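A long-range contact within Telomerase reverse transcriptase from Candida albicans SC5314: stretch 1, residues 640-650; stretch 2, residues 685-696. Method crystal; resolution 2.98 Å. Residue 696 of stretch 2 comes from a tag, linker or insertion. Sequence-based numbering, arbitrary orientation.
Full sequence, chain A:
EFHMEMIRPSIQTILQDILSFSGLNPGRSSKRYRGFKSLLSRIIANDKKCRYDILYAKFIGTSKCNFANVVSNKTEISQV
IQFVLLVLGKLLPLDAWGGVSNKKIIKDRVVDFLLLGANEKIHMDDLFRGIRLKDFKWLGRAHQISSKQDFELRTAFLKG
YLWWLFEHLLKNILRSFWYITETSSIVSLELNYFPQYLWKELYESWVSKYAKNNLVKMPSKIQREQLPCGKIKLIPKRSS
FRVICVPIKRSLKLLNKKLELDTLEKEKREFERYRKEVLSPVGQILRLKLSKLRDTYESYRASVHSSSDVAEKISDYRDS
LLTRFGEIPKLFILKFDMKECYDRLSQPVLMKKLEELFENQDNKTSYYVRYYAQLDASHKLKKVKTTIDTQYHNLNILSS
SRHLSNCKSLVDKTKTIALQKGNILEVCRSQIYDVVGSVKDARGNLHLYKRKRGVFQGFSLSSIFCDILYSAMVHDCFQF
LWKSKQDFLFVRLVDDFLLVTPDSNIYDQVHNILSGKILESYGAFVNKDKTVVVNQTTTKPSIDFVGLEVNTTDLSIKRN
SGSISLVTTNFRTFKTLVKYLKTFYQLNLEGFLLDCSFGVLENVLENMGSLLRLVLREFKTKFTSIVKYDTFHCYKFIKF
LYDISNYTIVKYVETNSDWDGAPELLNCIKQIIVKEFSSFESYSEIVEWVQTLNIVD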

# COMPACT_ATOMS: atom_id res chain seq x y z
N PHE A 640 26.03 11.96 1.25
CA PHE A 640 25.01 11.01 0.83
C PHE A 640 25.48 10.21 -0.39
O PHE A 640 25.30 8.99 -0.44
N LEU A 641 26.07 10.89 -1.38
CA LEU A 641 26.61 10.18 -2.54
C LEU A 641 27.70 9.21 -2.13
O LEU A 641 27.79 8.10 -2.67
N TYR A 642 28.55 9.61 -1.17
CA TYR A 642 29.61 8.73 -0.70
C TYR A 642 29.05 7.52 0.03
O TYR A 642 29.56 6.40 -0.12
N ASP A 643 28.00 7.71 0.84
CA ASP A 643 27.43 6.60 1.59
C ASP A 643 26.85 5.54 0.65
O ASP A 643 27.09 4.34 0.84
N ILE A 644 26.09 5.96 -0.35
CA ILE A 644 25.45 4.99 -1.24
C ILE A 644 26.47 4.37 -2.19
O ILE A 644 26.36 3.19 -2.54
N SER A 645 27.49 5.13 -2.61
CA SER A 645 28.50 4.56 -3.49
C SER A 645 29.42 3.61 -2.74
O SER A 645 29.87 2.61 -3.31
N ASN A 646 29.69 3.89 -1.46
CA ASN A 646 30.45 2.94 -0.64
C ASN A 646 29.64 1.68 -0.37
O ASN A 646 30.17 0.57 -0.44
N TYR A 647 28.35 1.84 -0.04
CA TYR A 647 27.48 0.69 0.19
C TYR A 647 27.44 -0.22 -1.02
O TYR A 647 27.40 -1.45 -0.88
N THR A 648 27.43 0.36 -2.22
CA THR A 648 27.39 -0.44 -3.44
C THR A 648 28.62 -1.32 -3.57
O THR A 648 28.52 -2.49 -3.97
N ILE A 649 29.80 -0.78 -3.25
CA ILE A 649 31.03 -1.55 -3.42
C ILE A 649 31.15 -2.62 -2.34
O ILE A 649 31.52 -3.77 -2.63
N VAL A 650 30.84 -2.28 -1.08
CA VAL A 650 30.96 -3.26 -0.01
C VAL A 650 29.94 -4.38 -0.18
O VAL A 650 30.20 -5.53 0.19
N GLU A 685 30.32 21.39 -7.94
CA GLU A 685 31.15 20.89 -6.85
C GLU A 685 31.11 19.37 -6.78
O GLU A 685 32.12 18.73 -6.45
N ILE A 686 29.96 18.77 -7.10
CA ILE A 686 29.84 17.31 -7.11
C ILE A 686 30.76 16.70 -8.16
O ILE A 686 31.47 15.73 -7.91
N VAL A 687 30.75 17.27 -9.37
CA VAL A 687 31.49 16.70 -10.49
C VAL A 687 32.98 16.64 -10.18
O VAL A 687 33.64 15.63 -10.45
N GLU A 688 33.54 17.71 -9.62
CA GLU A 688 34.96 17.72 -9.31
C GLU A 688 35.30 16.69 -8.24
O GLU A 688 36.35 16.03 -8.32
N TRP A 689 34.44 16.53 -7.24
CA TRP A 689 34.75 15.60 -6.15
C TRP A 689 34.63 14.15 -6.59
O TRP A 689 35.50 13.33 -6.26
N VAL A 690 33.57 13.80 -7.32
CA VAL A 690 33.28 12.40 -7.61
C VAL A 690 34.41 11.75 -8.40
O VAL A 690 34.71 10.57 -8.22
N GLN A 691 35.06 12.51 -9.29
CA GLN A 691 36.14 11.95 -10.09
C GLN A 691 37.36 11.57 -9.26
O GLN A 691 38.18 10.77 -9.72
N THR A 692 37.49 12.11 -8.05
CA THR A 692 38.58 11.73 -7.16
C THR A 692 38.32 10.42 -6.43
O THR A 692 39.25 9.88 -5.82
N LEU A 693 37.09 9.92 -6.46
CA LEU A 693 36.75 8.69 -5.76
C LEU A 693 37.38 7.49 -6.47
O LEU A 693 37.22 7.31 -7.68
N ASN A 694 38.10 6.66 -5.71
CA ASN A 694 38.67 5.43 -6.24
C ASN A 694 39.01 4.50 -5.08
O ASN A 694 39.38 4.96 -4.00
N ILE A 695 38.89 3.20 -5.33
CA ILE A 695 39.19 2.19 -4.31
C ILE A 695 40.66 1.78 -4.38
O ILE A 695 41.39 1.90 -3.39
N VAL A 696 41.09 1.30 -5.55
CA VAL A 696 42.45 0.79 -5.68
C VAL A 696 43.47 1.92 -5.50
O VAL A 696 43.17 3.10 -5.71

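The contact between the two stretches is apolar, with no hydrogen bond crossing it. Stretch 1 is helical throughout. Stretch 2 starts as helix and continues through a type I turn from Val690 to Leu693 into a loop. The two helix axes come no closer than 12.1 Å and cross at -38°. Side chains make most of the contact, and part of it comes from residues beyond helix 685-690. Together the two sides bury a modest 327 Å².

Leu641, Ser645 and Ile649 direct their CA-to-CB bonds toward stretch 2. They are spaced four residues apart and so share one side of their helix. From stretch 2, Ile686, Trp689, Leu693 and Ile695 point toward stretch 1. Tyr642 starts sideways but still makes contact.

Aliphatic contacts lie at both ends of the interface. Leu641 (chi1 m, chi2 t) meets Ile686 (chi1 m, chi2 t), with Leu641 CD1 3.6 Å from Ile686 CG2. This is the closest contact between the stretches. At the other end, Ile649 (m, m) meets Ile695 (p, t). Ile649 CG2 lies 4.3 Å from Ile695 CG2, a looser fit.

Aromatic contacts fill the space between. Trp689 has chi1 t and chi2 81°, which extends its indole across to the helix of stretch 1. The six-membered part of the indole reaches Leu641 and Tyr642. Trp689 CZ3 is 4.0 Å from Leu641 CB, and Trp689 CZ2 is 4.0 Å from Tyr642 CB. Trp689 CH2 also comes within 3.9 Å of the backbone Tyr642 N. Tyr642 has chi1 t and chi2 85°. Its ring edge faces Leu693, with Tyr642 CE1 3.9 Å from Leu693 CD1.

Leu693 (t, p) also touches Ser645. Leu693 CD2 lies 3.8 Å from Ser645 OG, so its two methyl carbons contact different residues of the helix.

The polar bonds of Ser645 and Thr692 are made within their own stretches. Ser645, with chi1 p, turns its hydroxyl back along its own helix: Ser645 OG donates to Leu641 O at 2.7 Å. The hydroxyl can therefore sit beside the Leu693 methyl without needing a polar partner there. In stretch 2, Thr692 OG1 donates to Trp689 O at a very short 2.5 Å. The backbone Thr692 N donates to the same Trp689 O at 2.9 Å, and Leu693 N donates to Val690 O at 3.0 Å. The Leu693 N to Val690 O bond closes the type I turn; the two bonds from Thr692 to Trp689 O begin one residue ahead of it and overlap it. Asn694 and the tag residue Val696 make no contact with stretch 1.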

# COMPACT_ATOMS: atom_id res chain seq x y z
CB PHE A 640 23.70 11.74 0.53
CG PHE A 640 22.80 11.00 -0.41
CD1 PHE A 640 22.01 9.95 0.03
CD2 PHE A 640 22.72 11.38 -1.75
CE1 PHE A 640 21.18 9.28 -0.84
CE2 PHE A 640 21.88 10.71 -2.62
CZ PHE A 640 21.11 9.66 -2.17
CB LEU A 641 27.15 11.18 -3.56
CG LEU A 641 26.13 12.07 -4.28
CD1 LEU A 641 26.86 13.04 -5.19
CD2 LEU A 641 25.15 11.22 -5.08
CB TYR A 642 30.56 9.51 0.21
CG TYR A 642 31.72 8.69 0.75
CD1 TYR A 642 32.88 8.52 0.00
CD2 TYR A 642 31.65 8.10 2.00
CE1 TYR A 642 33.94 7.78 0.49
CE2 TYR A 642 32.71 7.35 2.50
CZ TYR A 642 33.85 7.20 1.73
OH TYR A 642 34.90 6.46 2.22
CB ASP A 643 26.35 7.11 2.55
CG ASP A 643 26.92 8.00 3.64
OD1 ASP A 643 28.08 7.79 4.04
OD2 ASP A 643 26.20 8.92 4.09
CB ILE A 644 24.28 5.63 -2.01
CG1 ILE A 644 24.76 6.84 -2.82
CG2 ILE A 644 23.17 6.04 -1.05
CD1 ILE A 644 23.66 7.51 -3.62
CB SER A 645 29.31 5.68 -4.16
OG SER A 645 29.88 6.54 -3.19
CB ASN A 646 30.87 3.60 0.67
CG ASN A 646 31.63 2.64 1.58
OD1 ASN A 646 32.84 2.46 1.45
ND2 ASN A 646 30.91 2.03 2.52
CB TYR A 647 26.08 1.16 0.57
CG TYR A 647 25.08 0.05 0.81
CD1 TYR A 647 24.92 -0.49 2.08
CD2 TYR A 647 24.29 -0.45 -0.22
CE1 TYR A 647 24.01 -1.51 2.31
CE2 TYR A 647 23.38 -1.46 0.01
CZ TYR A 647 23.24 -1.99 1.27
OH TYR A 647 22.33 -3.00 1.49
CB THR A 648 27.24 0.47 -4.66
OG1 THR A 648 26.11 1.32 -4.49
CG2 THR A 648 27.06 -0.35 -5.93
CB ILE A 649 32.24 -0.60 -3.42
CG1 ILE A 649 32.10 0.43 -4.54
CG2 ILE A 649 33.53 -1.39 -3.59
CD1 ILE A 649 32.01 -0.17 -5.93
CB VAL A 650 30.85 -2.60 1.37
CG1 VAL A 650 31.90 -1.52 1.54
CG2 VAL A 650 29.45 -2.03 1.60
CB GLU A 685 30.68 21.50 -5.53
CG GLU A 685 31.42 20.99 -4.30
CD GLU A 685 30.90 21.61 -3.02
OE1 GLU A 685 30.14 22.60 -3.11
OE2 GLU A 685 31.24 21.11 -1.93
CB ILE A 686 28.38 16.90 -7.33
CG1 ILE A 686 27.50 17.38 -6.17
CG2 ILE A 686 28.27 15.40 -7.52
CD1 ILE A 686 26.03 17.19 -6.41
CB VAL A 687 31.21 17.49 -11.78
CG1 VAL A 687 32.33 17.30 -12.79
CG2 VAL A 687 29.88 17.07 -12.37
CB GLU A 688 35.40 19.12 -8.88
CG GLU A 688 35.62 20.08 -10.04
CD GLU A 688 34.36 20.82 -10.44
OE1 GLU A 688 33.87 21.65 -9.64
OE2 GLU A 688 33.85 20.57 -11.56
CB TRP A 689 33.83 15.86 -4.95
CG TRP A 689 33.83 14.73 -3.98
CD1 TRP A 689 34.75 14.47 -3.01
CD2 TRP A 689 32.85 13.68 -3.89
NE1 TRP A 689 34.42 13.33 -2.32
CE2 TRP A 689 33.25 12.82 -2.84
CE3 TRP A 689 31.68 13.38 -4.59
CZ2 TRP A 689 32.52 11.69 -2.48
CZ3 TRP A 689 30.96 12.26 -4.23
CH2 TRP A 689 31.38 11.43 -3.19
CB VAL A 690 31.92 12.27 -8.34
CG1 VAL A 690 31.94 12.99 -9.68
CG2 VAL A 690 31.54 10.80 -8.51
CB GLN A 691 36.54 12.94 -11.19
CG GLN A 691 35.44 13.18 -12.22
CD GLN A 691 35.78 14.27 -13.21
OE1 GLN A 691 36.67 15.08 -12.98
NE2 GLN A 691 35.07 14.29 -14.34
CB THR A 692 38.84 12.84 -6.13
OG1 THR A 692 37.72 12.93 -5.23
CG2 THR A 692 39.02 14.18 -6.83
CB LEU A 693 35.23 8.54 -5.71
CG LEU A 693 34.61 7.51 -4.76
CD1 LEU A 693 34.88 7.89 -3.32
CD2 LEU A 693 33.11 7.40 -5.01
CB ASN A 694 39.90 5.69 -7.11
CG ASN A 694 40.91 6.60 -6.44
OD1 ASN A 694 40.92 7.81 -6.67
ND2 ASN A 694 41.77 6.03 -5.61
CB ILE A 695 38.28 0.95 -4.45
CG1 ILE A 695 37.99 0.65 -5.92
CG2 ILE A 695 36.99 1.14 -3.68
CD1 ILE A 695 37.17 -0.60 -6.12
CB VAL A 696 42.64 0.08 -7.03
CG1 VAL A 696 41.89 -1.25 -7.04
CG2 VAL A 696 42.18 0.97 -8.17